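PDB 4GOT: methionine-binding lipoprotein metQ from Bacillus subtilis subsp. subtilis, which probably binds methionine and passes it to the membrane permease of the MetNPQ ABC transporter, and is also involved in methionine sulfoxide transport. Local coordinates for residues L102-T107 with N149-E154; S93-S98 with E168-D173; I8-T13 with V55-F60; K48-K53 with Y76-A81. All coordinates share one frame; numbering follows the deposited sequence. Where two conformers were deposited one is given.

Contact 1 of 4, residues L102-T107 with N149-E154; sequences LPDGAT and NPKNLE
Lys-151 lays its aliphatic chain across the side chain of Asp-104 at about a right angle and carries on to the backbone of Leu-102. Its CB lies 3.9 Å from Asp-104 OD1, and bends at chi2 and chi4 bring NZ to 2.8 Å from Leu-102 O, with a C=O...N angle of 172°, almost head-on to the carbonyl. The ammonium therefore grips a main-chain oxygen and not the nearby carboxylate: NZ stays 5.5 Å from Asp-104 OD1, too far for a salt bridge, although the opposite charges probably attract. Lys-151 O accepts from Gly-105 N at 2.8 Å, inside the type II turn Pro-103 to Ala-106, where Gly-105 has the positive phi (79°) that favours glycine. A type I turn, Asn-149 to Asn-152, faces it; the Asn-149 amide closes back on Leu-153, OD1 accepting from its N and ND2 donating to its O. Beyond the turns the chains begin to pair as parallel strands, with a single bridge between Thr-107 and Glu-154, and Glu-154 N donates to Ala-106 O at 2.8 Å. Leu-153 turns CD2 to Ala-106 CB, 3.8 Å away, a small apolar contact on the side where Leu-102 and Ala-106 also touch Asp-173. With all three cross-contact hydrogen bonds ending on main-chain carbonyls, the contact probably depends more on these than on charge pairing.

Contact 2 of 4, residues S93-S98 with E168-D173; sequences SKTYKS and ENKEGD
Ser-93 reaches Asp-173 through a hydroxyl held anti to its own backbone N (chi1 -174°). From there OG donates to Asp-173 O at 2.6 Å. Ser-93 OG also accepts from Tyr-96 N at 3.0 Å and from Thr-95 N, which probably hold the hydroxyl in this direction. Thr-95 has OG1 between its backbone N and carbonyl carbon (chi1 51°), which turns the hydroxyl to two waters: one donates to Gly-172 O, the other to Asp-173 OD1. Its methyl CG2 meets Lys-170 CD at 3.8 Å, the two side chains crossing at a slant. Lys-94, bent at chi2, chi3 and chi4, folds over to offer NZ to Glu-168 O in a long bond of 3.3 Å; the Glu-168 carboxylate is occupied by Lys-165 and Asn-185. Tyr-96 runs alongside Asp-173, both pointing the same way, with Tyr-96 CE2 3.5 Å from Asp-173 OD1. That oxygen lies at the ring edge, near its plane, with the carboxylate plane turned 84° from the ring, while OD2 accepts from Thr-107 N. The bonding of Ser-93 is that of an ST turn combined with an ST motif, and Lys-170, with positive phi, ends helix 163-168 in a Schellman motif; the contact thus joins the loop leaving strand 90-92 to the helix-to-strand connection before strand 174-177, its antiparallel neighbour in the five-stranded sheet.

Contact 3 of 4, residues I8-T13 with V55-F60; sequences IVVAAT and VDANYF. With MSE (selenomethionine), chain B.
Asp-56 reaches over to Val-9 at the start of the strand pairing, and each part of its side chain has a partner. CB packs 3.4 Å from Val-9 O, CG comes next to the Val-9 amide, and at the tip OD2 accepts from Val-9 N at 2.8 Å, through its anti lone pair and with a nearly straight N-H...O angle of 170°. The other oxygen, OD1, forms a salt bridge with Lys-219, so both carboxylate oxygens are held. Val-9 O in turn receives two amides, Asp-56 N at 2.7 Å and, more loosely, Ala-57 N at 3.3 Å. Farther along, Ala-11 N donates to Ala-57 O and Ala-11 O accepts from Tyr-59 N, the pattern of parallel strands, with Val-10, Ala-11 and Ala-12 opposite Ala-57, Asn-58 and Tyr-59. Val-10 CG1 packs on Tyr-59 CB at 4.2 Å, on the face that receives helix 14-29; on the other, Val-55 CG1 touches Val-9 and Ala-11. At the C-terminal ends one water links Thr-13 OG1, Phe-60 O and the amino nitrogen of the bound selenomethionine, whose CE lies 3.7 Å from Phe-60 CE2. Neighbouring parallel strands whose C-terminal ends meet the ligand, with helix 14-29 following the first, are characteristic of an alpha/beta lobe of a periplasmic-binding-protein fold, here at its amino-acid pocket.

Contact 4 of 4, residues K48-K53 with Y76-A81; sequences KALADK and YKLVNA
Helix 44-51 comes nearest to the segment leading into strand 78-86 where Ala-51 and Tyr-76 bring their CA atoms to 5.7 Å, and every close approach between the two is made by side chains or by a side chain against the helix backbone. Tyr-76 lies along the helix surface. Its CG stands anti to the carbonyl carbon (chi1 -67°), which brings the ring obliquely against the last turn: CD1 touches Ala-51 CB at 3.6 Å, and farther out OH arrives 3.4 Å from both CA and CB of Lys-48. The Lys-48 amide is also close to this hydroxyl, but the angle is too poor for a hydrogen bond, so the oxygen meets the helix by packing. Lys-48 itself extends past the phenol, bending at chi4 to place NZ 3.0 Å from Asp-52 OD2, a salt bridge one helical turn on that uses the syn lone pair of the carboxylate. In the alpha/beta layering of this lobe, the helix lies against a sheet in which strand 78-86 pairs antiparallel with strand 206-211, and it ends in a Schellman motif with Lys-53 at positive phi. Deeper in, Leu-50 and Leu-78 slide past each other in opposite directions, their CD2 methyls meeting at 3.7 Å, and Leu-78 CD2 also lies 3.8 Å from Leu-50 CG. Leu-66 of helix 63-72 touches Leu-78 as well, while Glu-69 and Met-70 of the same helix touch the Tyr-76 side chain.

Overall arrangement
Two pairs of contacts lie on opposite sides of the chain's centre. Contacts 1 and 2, centres 14 Å apart, lie in loops leading to the five-stranded sheet and meet at Asp-173, whose N probably bonds Thr-107 O. Contact 3 pairs two strands of the six-stranded sheet, and contact 4 sets helix 44-51 against strand 78-86 of it; they touch through Leu-50 of contact 4, which packs on Asp-56 and Asn-58 of contact 3. Contact 3 is buried beside the ligand. Contacts 1 and 4 are partly buried, the first using hydrogen bonds to backbone carbonyls where the other is apolar. Contact 2 is a surface contact of side-chain hydrogen bonds and two bridging waters.

Contact 1 of 4, residues L102-T107 with N149-E154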
loop_
_atom_site.group_PDB
_atom_site.type_symbol
_atom_site.label_atom_id
_atom_site.label_comp_id
_atom_site.label_asym_id
_atom_site.label_seq_id
_atom_site.Cartn_x
_atom_site.Cartn_y
_atom_site.Cartn_z
ATOM N N LEU A 102 1.009 -19.007 -17.589
ATOM C CA LEU A 102 2.296 -19.350 -16.985
ATOM C C LEU A 102 2.546 -20.852 -17.080
ATOM O O LEU A 102 1.612 -21.664 -16.934
ATOM C CB LEU A 102 2.389 -18.899 -15.512
ATOM C CG LEU A 102 2.254 -17.404 -15.171
ATOM C CD1 LEU A 102 2.079 -17.221 -13.661
ATOM C CD2 LEU A 102 3.416 -16.593 -15.731
ATOM N N PRO A 103 3.805 -21.231 -17.348
ATOM C CA PRO A 103 4.186 -22.621 -17.523
ATOM C C PRO A 103 4.628 -23.252 -16.219
ATOM O O PRO A 103 4.941 -22.538 -15.262
ATOM C CB PRO A 103 5.383 -22.507 -18.464
ATOM C CG PRO A 103 6.053 -21.239 -18.005
ATOM C CD PRO A 103 4.929 -20.315 -17.637
ATOM N N ASP A 104 4.713 -24.576 -16.182
ATOM C CA ASP A 104 5.311 -25.249 -15.020
ATOM C C ASP A 104 6.692 -24.708 -14.728
ATOM O O ASP A 104 7.445 -24.452 -15.651
ATOM C CB ASP A 104 5.410 -26.771 -15.212
ATOM C CG ASP A 104 4.244 -27.494 -14.588
ATOM O OD1 ASP A 104 3.095 -27.043 -14.797
ATOM O OD2 ASP A 104 4.478 -28.484 -13.865
ATOM N N GLY A 105 7.009 -24.546 -13.446
ATOM C CA GLY A 105 8.287 -24.004 -13.025
ATOM C C GLY A 105 8.410 -22.496 -13.109
ATOM O O GLY A 105 9.476 -21.949 -12.804
ATOM N N ALA A 106 7.330 -21.812 -13.502
ATOM C CA ALA A 106 7.363 -20.362 -13.634
ATOM C C ALA A 106 7.817 -19.724 -12.307
ATOM O O ALA A 106 7.551 -20.274 -11.210
ATOM C CB ALA A 106 6.009 -19.816 -14.096
ATOM N N THR A 107 8.551 -18.613 -12.450
ATOM C CA THR A 107 9.078 -17.774 -11.338
ATOM C C THR A 107 8.177 -16.560 -11.093
ATOM O O THR A 107 7.925 -15.736 -12.020
ATOM C CB THR A 107 10.462 -17.169 -11.624
ATOM O OG1 THR A 107 11.439 -18.197 -11.750
ATOM C CG2 THR A 107 10.882 -16.210 -10.475
ATOM N N ASN A 149 0.397 -26.738 -5.331
ATOM C CA ASN A 149 1.181 -25.925 -6.266
ATOM C C ASN A 149 1.363 -26.719 -7.566
ATOM O O ASN A 149 2.472 -27.138 -7.875
ATOM C CB ASN A 149 2.557 -25.605 -5.629
ATOM C CG ASN A 149 3.398 -24.656 -6.462
ATOM O OD1 ASN A 149 2.954 -24.151 -7.485
ATOM N ND2 ASN A 149 4.604 -24.397 -6.017
ATOM N N PRO A 150 0.275 -26.952 -8.328
ATOM C CA PRO A 150 0.400 -27.945 -9.417
ATOM C C PRO A 150 1.266 -27.497 -10.625
ATOM O O PRO A 150 1.659 -28.335 -11.436
ATOM C CB PRO A 150 -1.053 -28.211 -9.824
ATOM C CG PRO A 150 -1.805 -26.993 -9.400
ATOM C CD PRO A 150 -1.103 -26.458 -8.185
ATOM N N LYS A 151 1.549 -26.200 -10.732
ATOM C CA LYS A 151 2.447 -25.692 -11.754
ATOM C C LYS A 151 3.858 -25.574 -11.203
ATOM O O LYS A 151 4.731 -25.061 -11.887
ATOM C CB LYS A 151 1.994 -24.329 -12.290
ATOM C CG LYS A 151 0.606 -24.301 -12.888
ATOM C CD LYS A 151 0.472 -23.293 -14.021
ATOM C CE LYS A 151 -0.776 -23.577 -14.863
ATOM N NZ LYS A 151 -0.563 -23.237 -16.301
ATOM N N ASN A 152 4.093 -26.042 -9.978
ATOM C CA ASN A 152 5.426 -25.949 -9.345
ATOM C C ASN A 152 6.112 -24.587 -9.522
ATOM O O ASN A 152 7.271 -24.466 -9.955
ATOM C CB ASN A 152 6.304 -27.090 -9.823
ATOM C CG ASN A 152 5.762 -28.420 -9.390
ATOM O OD1 ASN A 152 5.399 -29.242 -10.212
ATOM N ND2 ASN A 152 5.658 -28.617 -8.083
ATOM N N LEU A 153 5.355 -23.564 -9.147
ATOM C CA LEU A 153 5.804 -22.195 -9.214
ATOM C C LEU A 153 6.964 -22.065 -8.241
ATOM O O LEU A 153 6.967 -22.737 -7.205
ATOM C CB LEU A 153 4.637 -21.236 -8.884
ATOM C CG LEU A 153 3.417 -21.303 -9.817
ATOM C CD1 LEU A 153 2.286 -20.411 -9.336
ATOM C CD2 LEU A 153 3.822 -20.886 -11.221
ATOM N N GLU A 154 7.967 -21.259 -8.619
ATOM C CA GLU A 154 9.079 -20.900 -7.756
ATOM C C GLU A 154 8.955 -19.399 -7.403
ATOM O O GLU A 154 8.465 -18.602 -8.225
ATOM C CB GLU A 154 10.394 -21.224 -8.487
ATOM C CG GLU A 154 10.553 -22.719 -8.811
ATOM C CD GLU A 154 11.567 -23.005 -9.912
ATOM O OE1 GLU A 154 12.298 -22.076 -10.323
ATOM O OE2 GLU A 154 11.637 -24.162 -10.371
#

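Contact 2 of 4, residues S93-S98 with E168-D173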
loop_
_atom_site.group_PDB
_atom_site.type_symbol
_atom_site.label_atom_id
_atom_site.label_comp_id
_atom_site.label_asym_id
_atom_site.label_seq_id
_atom_site.Cartn_x
_atom_site.Cartn_y
_atom_site.Cartn_z
ATOM N N SER A 93 3.514 -8.574 -16.150
ATOM C CA SER A 93 4.453 -9.401 -16.915
ATOM C C SER A 93 4.709 -8.761 -18.266
ATOM O O SER A 93 3.751 -8.352 -18.896
ATOM C CB SER A 93 3.868 -10.798 -17.156
ATOM O OG SER A 93 4.835 -11.630 -17.771
ATOM N N LYS A 94 5.972 -8.714 -18.734
ATOM C CA LYS A 94 6.243 -8.314 -20.135
ATOM C C LYS A 94 6.075 -9.476 -21.102
ATOM O O LYS A 94 6.044 -9.279 -22.301
ATOM C CB LYS A 94 7.678 -7.782 -20.293
ATOM C CG LYS A 94 8.024 -6.607 -19.408
ATOM C CD LYS A 94 7.661 -5.281 -20.036
ATOM C CE LYS A 94 8.681 -4.214 -19.662
ATOM N NZ LYS A 94 10.043 -4.453 -20.255
ATOM N N THR A 95 5.981 -10.695 -20.565
ATOM C CA THR A 95 6.190 -11.930 -21.334
ATOM C C THR A 95 4.910 -12.793 -21.413
ATOM O O THR A 95 4.706 -13.450 -22.402
ATOM C CB THR A 95 7.406 -12.737 -20.768
ATOM O OG1 THR A 95 7.269 -12.919 -19.362
ATOM C CG2 THR A 95 8.738 -11.981 -20.987
ATOM N N TYR A 96 4.047 -12.762 -20.396
ATOM C CA TYR A 96 2.770 -13.476 -20.447
ATOM C C TYR A 96 1.569 -12.539 -20.261
ATOM O O TYR A 96 1.611 -11.567 -19.504
ATOM C CB TYR A 96 2.744 -14.545 -19.356
ATOM C CG TYR A 96 3.761 -15.624 -19.571
ATOM C CD1 TYR A 96 3.470 -16.737 -20.379
ATOM C CD2 TYR A 96 5.024 -15.535 -18.999
ATOM C CE1 TYR A 96 4.407 -17.731 -20.584
ATOM C CE2 TYR A 96 5.977 -16.528 -19.201
ATOM C CZ TYR A 96 5.656 -17.621 -19.995
ATOM O OH TYR A 96 6.581 -18.596 -20.186
ATOM N N LYS A 97 0.472 -12.903 -20.901
ATOM C CA LYS A 97 -0.721 -12.066 -21.001
ATOM C C LYS A 97 -1.680 -12.274 -19.828
ATOM O O LYS A 97 -2.477 -11.395 -19.492
ATOM C CB LYS A 97 -1.439 -12.376 -22.328
ATOM C CG LYS A 97 -2.147 -11.180 -22.939
ATOM C CD LYS A 97 -1.179 -10.072 -23.351
ATOM C CE LYS A 97 -1.954 -8.881 -23.925
ATOM N NZ LYS A 97 -1.068 -7.723 -24.243
ATOM N N SER A 98 -1.593 -13.438 -19.200
ATOM C CA SER A 98 -2.419 -13.743 -18.038
ATOM C C SER A 98 -1.806 -14.867 -17.192
ATOM O O SER A 98 -0.910 -15.566 -17.627
ATOM C CB SER A 98 -3.843 -14.128 -18.487
ATOM O OG SER A 98 -3.781 -15.321 -19.158
ATOM N N GLU A 168 10.548 -4.679 -15.601
ATOM C CA GLU A 168 11.245 -4.216 -16.813
ATOM C C GLU A 168 12.398 -5.117 -17.261
ATOM O O GLU A 168 12.599 -5.302 -18.436
ATOM C CB GLU A 168 11.787 -2.805 -16.609
ATOM C CG GLU A 168 10.713 -1.740 -16.708
ATOM C CD GLU A 168 11.109 -0.428 -16.042
ATOM O OE1 GLU A 168 12.323 -0.164 -15.841
ATOM O OE2 GLU A 168 10.191 0.339 -15.711
ATOM N N ASN A 169 13.147 -5.674 -16.295
ATOM C CA ASN A 169 14.293 -6.600 -16.537
ATOM C C ASN A 169 13.890 -8.026 -16.898
ATOM O O ASN A 169 14.742 -8.860 -17.176
ATOM C CB ASN A 169 15.162 -6.678 -15.270
ATOM C CG ASN A 169 15.769 -5.328 -14.886
ATOM O OD1 ASN A 169 15.906 -4.463 -15.728
ATOM N ND2 ASN A 169 16.103 -5.144 -13.597
ATOM N N LYS A 170 12.597 -8.330 -16.809
ATOM C CA LYS A 170 12.088 -9.665 -17.083
ATOM C C LYS A 170 12.768 -10.712 -16.203
ATOM O O LYS A 170 13.090 -11.798 -16.663
ATOM C CB LYS A 170 12.234 -9.986 -18.584
ATOM C CG LYS A 170 11.636 -8.902 -19.482
ATOM C CD LYS A 170 11.504 -9.331 -20.941
ATOM C CE LYS A 170 12.825 -9.216 -21.687
ATOM N NZ LYS A 170 13.162 -7.837 -22.145
ATOM N N GLU A 171 12.989 -10.358 -14.940
ATOM C CA GLU A 171 13.656 -11.242 -13.976
ATOM C C GLU A 171 12.808 -12.430 -13.565
ATOM O O GLU A 171 13.311 -13.398 -13.001
ATOM C CB GLU A 171 13.908 -10.497 -12.674
ATOM C CG GLU A 171 15.203 -9.779 -12.600
ATOM C CD GLU A 171 15.234 -8.836 -11.425
ATOM O OE1 GLU A 171 14.815 -9.170 -10.266
ATOM O OE2 GLU A 171 15.690 -7.731 -11.700
ATOM N N GLY A 172 11.511 -12.323 -13.723
ATOM C CA GLY A 172 10.652 -13.459 -13.449
ATOM C C GLY A 172 9.596 -13.521 -14.517
ATOM O O GLY A 172 9.566 -12.695 -15.418
ATOM N N ASP A 173 8.717 -14.497 -14.409
ATOM C CA ASP A 173 7.589 -14.615 -15.336
ATOM C C ASP A 173 6.411 -13.643 -15.052
ATOM O O ASP A 173 5.675 -13.249 -15.972
ATOM C CB ASP A 173 7.126 -16.091 -15.378
ATOM C CG ASP A 173 8.207 -17.012 -15.949
ATOM O OD1 ASP A 173 8.718 -16.679 -17.043
ATOM O OD2 ASP A 173 8.565 -18.031 -15.310
HETATM O O HOH W 1 8.715 -11.207 -17.670
HETATM O O HOH W 2 9.228 -14.720 -18.748
#

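Contact 3 of 4, residues I8-T13 with V55-F60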
loop_
_atom_site.group_PDB
_atom_site.type_symbol
_atom_site.label_atom_id
_atom_site.label_comp_id
_atom_site.label_asym_id
_atom_site.label_seq_id
_atom_site.Cartn_x
_atom_site.Cartn_y
_atom_site.Cartn_z
ATOM N N ILE A 8 0.986 20.703 10.356
ATOM C CA ILE A 8 0.920 19.274 10.344
ATOM C C ILE A 8 2.044 18.830 9.426
ATOM O O ILE A 8 2.032 19.159 8.223
ATOM C CB ILE A 8 -0.422 18.765 9.757
ATOM C CG1 ILE A 8 -1.636 19.516 10.332
ATOM C CG2 ILE A 8 -0.550 17.266 10.005
ATOM C CD1 ILE A 8 -2.963 19.152 9.642
ATOM N N VAL A 9 3.014 18.106 9.989
ATOM C CA VAL A 9 4.143 17.505 9.226
ATOM C C VAL A 9 3.811 16.028 8.979
ATOM O O VAL A 9 3.563 15.263 9.920
ATOM C CB VAL A 9 5.522 17.703 9.947
ATOM C CG1 VAL A 9 6.695 17.201 9.107
ATOM C CG2 VAL A 9 5.710 19.164 10.325
ATOM N N VAL A 10 3.769 15.636 7.704
ATOM C CA VAL A 10 3.390 14.276 7.335
ATOM C C VAL A 10 4.446 13.620 6.415
ATOM O O VAL A 10 4.818 14.211 5.385
ATOM C CB VAL A 10 2.026 14.265 6.595
ATOM C CG1 VAL A 10 1.524 12.837 6.427
ATOM C CG2 VAL A 10 1.020 15.126 7.341
ATOM N N ALA A 11 4.883 12.404 6.755
ATOM C CA ALA A 11 5.745 11.592 5.845
ATOM C C ALA A 11 4.809 10.735 4.999
ATOM O O ALA A 11 3.908 10.087 5.569
ATOM C CB ALA A 11 6.768 10.740 6.596
ATOM N N ALA A 12 4.966 10.836 3.667
ATOM C CA ALA A 12 4.102 10.158 2.672
ATOM C C ALA A 12 4.923 9.664 1.475
ATOM O O ALA A 12 5.907 10.306 1.040
ATOM C CB ALA A 12 2.988 11.077 2.184
ATOM N N THR A 13 4.502 8.526 0.915
ATOM C CA THR A 13 5.107 8.032 -0.311
ATOM C C THR A 13 4.712 9.028 -1.434
ATOM O O THR A 13 3.675 9.732 -1.329
ATOM C CB THR A 13 4.676 6.548 -0.595
ATOM O OG1 THR A 13 3.279 6.359 -0.308
ATOM C CG2 THR A 13 5.505 5.520 0.268
ATOM N N VAL A 55 7.934 13.638 12.394
ATOM C CA VAL A 55 6.685 14.022 11.732
ATOM C C VAL A 55 5.530 13.809 12.715
ATOM O O VAL A 55 5.695 13.161 13.751
ATOM C CB VAL A 55 6.499 13.270 10.383
ATOM C CG1 VAL A 55 7.728 13.508 9.486
ATOM C CG2 VAL A 55 6.284 11.781 10.609
ATOM N N ASP A 56 4.380 14.377 12.390
ATOM C CA ASP A 56 3.153 14.233 13.202
ATOM C C ASP A 56 2.325 13.002 12.772
ATOM O O ASP A 56 1.551 12.435 13.551
ATOM C CB ASP A 56 2.239 15.473 13.022
ATOM C CG ASP A 56 2.838 16.771 13.580
ATOM O OD1 ASP A 56 2.831 16.915 14.818
ATOM O OD2 ASP A 56 3.235 17.681 12.792
ATOM N N ALA A 57 2.490 12.605 11.524
ATOM C CA ALA A 57 1.669 11.573 10.908
ATOM C C ALA A 57 2.433 11.030 9.716
ATOM O O ALA A 57 3.395 11.665 9.206
ATOM C CB ALA A 57 0.314 12.150 10.490
ATOM N N ASN A 58 2.102 9.803 9.332
ATOM C CA ASN A 58 2.541 9.259 8.056
ATOM C C ASN A 58 1.299 8.760 7.282
ATOM O O ASN A 58 0.266 8.513 7.875
ATOM C CB ASN A 58 3.681 8.198 8.210
ATOM C CG ASN A 58 3.266 6.957 8.963
ATOM O OD1 ASN A 58 2.183 6.404 8.742
ATOM N ND2 ASN A 58 4.188 6.434 9.773
ATOM N N TYR A 59 1.435 8.667 5.962
ATOM C CA TYR A 59 0.354 8.295 5.044
ATOM C C TYR A 59 1.039 7.471 3.948
ATOM O O TYR A 59 1.618 8.027 2.980
ATOM C CB TYR A 59 -0.243 9.582 4.469
ATOM C CG TYR A 59 -1.364 9.442 3.492
ATOM C CD1 TYR A 59 -2.222 8.364 3.524
ATOM C CD2 TYR A 59 -1.618 10.462 2.566
ATOM C CE1 TYR A 59 -3.260 8.282 2.631
ATOM C CE2 TYR A 59 -2.668 10.388 1.677
ATOM C CZ TYR A 59 -3.468 9.294 1.689
ATOM O OH TYR A 59 -4.528 9.210 0.844
ATOM N N PHE A 60 1.061 6.159 4.168
ATOM C CA PHE A 60 1.772 5.222 3.276
ATOM C C PHE A 60 1.377 3.748 3.391
ATOM O O PHE A 60 1.680 3.010 2.464
ATOM C CB PHE A 60 3.319 5.342 3.440
ATOM C CG PHE A 60 3.856 4.522 4.577
ATOM C CD1 PHE A 60 3.584 4.875 5.891
ATOM C CD2 PHE A 60 4.518 3.310 4.336
ATOM C CE1 PHE A 60 4.019 4.073 6.939
ATOM C CE2 PHE A 60 4.971 2.517 5.381
ATOM C CZ PHE A 60 4.727 2.914 6.684
HETATM N N MSE B 300 0.366 1.866 -0.792
HETATM C CA MSE B 300 0.704 0.420 -0.634
HETATM C C MSE B 300 -0.485 -0.528 -1.008
HETATM O O MSE B 300 -1.553 -0.284 -0.513
HETATM O OXT MSE B 300 -0.425 -1.549 -1.738
HETATM C CB MSE B 300 1.090 0.168 0.832
HETATM C CG MSE B 300 1.739 -1.149 1.117
HETATM SE SE MSE B 300 2.003 -1.477 3.052
HETATM C CE MSE B 300 3.661 -0.224 3.326
HETATM O O HOH W 3 2.429 3.588 0.027
#

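Contact 4 of 4, residues K48-K53 with Y76-A81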
loop_
_atom_site.group_PDB
_atom_site.type_symbol
_atom_site.label_atom_id
_atom_site.label_comp_id
_atom_site.label_asym_id
_atom_site.label_seq_id
_atom_site.Cartn_x
_atom_site.Cartn_y
_atom_site.Cartn_z
ATOM N N LYS A 48 9.372 4.668 11.446
ATOM C CA LYS A 48 10.535 5.126 12.213
ATOM C C LYS A 48 10.523 6.648 12.413
ATOM O O LYS A 48 10.763 7.136 13.537
ATOM C CB LYS A 48 11.845 4.684 11.556
ATOM C CG LYS A 48 13.081 5.032 12.385
ATOM C CD LYS A 48 14.254 4.139 12.016
ATOM C CE LYS A 48 15.253 4.026 13.150
ATOM N NZ LYS A 48 15.654 5.384 13.600
ATOM N N ALA A 49 10.234 7.390 11.342
ATOM C CA ALA A 49 10.211 8.870 11.405
ATOM C C ALA A 49 9.127 9.340 12.402
ATOM O O ALA A 49 9.362 10.225 13.225
ATOM C CB ALA A 49 10.005 9.467 10.002
ATOM N N LEU A 50 7.955 8.692 12.355
ATOM C CA LEU A 50 6.847 9.022 13.235
ATOM C C LEU A 50 7.190 8.730 14.672
ATOM O O LEU A 50 7.087 9.596 15.507
ATOM C CB LEU A 50 5.593 8.227 12.831
ATOM C CG LEU A 50 4.258 8.441 13.547
ATOM C CD1 LEU A 50 3.849 9.912 13.605
ATOM C CD2 LEU A 50 3.204 7.558 12.858
ATOM N N ALA A 51 7.636 7.507 14.955
ATOM C CA ALA A 51 8.087 7.113 16.298
ATOM C C ALA A 51 9.214 8.023 16.822
ATOM O O ALA A 51 9.280 8.315 18.024
ATOM C CB ALA A 51 8.550 5.664 16.306
ATOM N N ASP A 52 10.060 8.521 15.923
ATOM C CA ASP A 52 11.175 9.441 16.311
ATOM C C ASP A 52 10.732 10.911 16.470
ATOM O O ASP A 52 11.527 11.780 16.796
ATOM C CB ASP A 52 12.335 9.319 15.303
ATOM C CG ASP A 52 13.103 7.970 15.423
ATOM O OD1 ASP A 52 13.007 7.291 16.467
ATOM O OD2 ASP A 52 13.813 7.581 14.467
ATOM N N LYS A 53 9.445 11.183 16.265
ATOM C CA LYS A 53 8.869 12.543 16.384
ATOM C C LYS A 53 9.389 13.545 15.339
ATOM O O LYS A 53 9.357 14.749 15.575
ATOM C CB LYS A 53 9.010 13.102 17.813
ATOM C CG LYS A 53 8.562 12.113 18.877
ATOM C CD LYS A 53 8.539 12.704 20.269
ATOM C CE LYS A 53 7.771 11.776 21.198
ATOM N NZ LYS A 53 7.819 12.271 22.604
ATOM N N TYR A 76 7.660 1.173 18.800
ATOM C CA TYR A 76 6.619 1.920 18.036
ATOM C C TYR A 76 5.250 1.872 18.731
ATOM O O TYR A 76 4.563 0.842 18.686
ATOM C CB TYR A 76 6.405 1.331 16.636
ATOM C CG TYR A 76 7.535 1.448 15.659
ATOM C CD1 TYR A 76 8.715 2.118 15.987
ATOM C CD2 TYR A 76 7.409 0.912 14.372
ATOM C CE1 TYR A 76 9.743 2.226 15.076
ATOM C CE2 TYR A 76 8.441 1.009 13.455
ATOM C CZ TYR A 76 9.600 1.682 13.812
ATOM O OH TYR A 76 10.621 1.816 12.914
ATOM N N LYS A 77 4.837 2.976 19.347
ATOM C CA LYS A 77 3.503 3.069 19.955
ATOM C C LYS A 77 2.687 3.954 19.018
ATOM O O LYS A 77 2.619 5.179 19.206
ATOM C CB LYS A 77 3.574 3.679 21.368
ATOM C CG LYS A 77 4.599 3.063 22.310
ATOM C CD LYS A 77 4.283 1.603 22.557
ATOM C CE LYS A 77 5.290 0.963 23.502
ATOM N NZ LYS A 77 5.168 -0.522 23.436
ATOM N N LEU A 78 2.153 3.339 17.967
ATOM C CA LEU A 78 1.472 4.041 16.897
ATOM C C LEU A 78 0.006 3.633 16.876
ATOM O O LEU A 78 -0.356 2.583 17.415
ATOM C CB LEU A 78 2.149 3.737 15.563
ATOM C CG LEU A 78 3.648 4.073 15.545
ATOM C CD1 LEU A 78 4.246 3.775 14.180
ATOM C CD2 LEU A 78 3.824 5.522 15.941
ATOM N N VAL A 79 -0.823 4.471 16.264
ATOM C CA VAL A 79 -2.266 4.212 16.139
ATOM C C VAL A 79 -2.748 4.627 14.745
ATOM O O VAL A 79 -2.194 5.569 14.120
ATOM C CB VAL A 79 -3.098 4.954 17.237
ATOM C CG1 VAL A 79 -2.872 4.342 18.623
ATOM C CG2 VAL A 79 -2.789 6.451 17.251
ATOM N N ASN A 80 -3.766 3.919 14.258
ATOM C CA ASN A 80 -4.505 4.276 13.043
ATOM C C ASN A 80 -5.400 5.484 13.364
ATOM O O ASN A 80 -6.283 5.381 14.207
ATOM C CB ASN A 80 -5.359 3.069 12.681
ATOM C CG ASN A 80 -6.297 3.312 11.542
ATOM O OD1 ASN A 80 -6.147 4.259 10.771
ATOM N ND2 ASN A 80 -7.266 2.419 11.398
ATOM N N ALA A 81 -5.193 6.611 12.699
ATOM C CA ALA A 81 -6.058 7.761 12.841
ATOM C C ALA A 81 -7.276 7.656 11.898
ATOM O O ALA A 81 -8.220 8.409 12.080
ATOM C CB ALA A 81 -5.309 9.058 12.558
#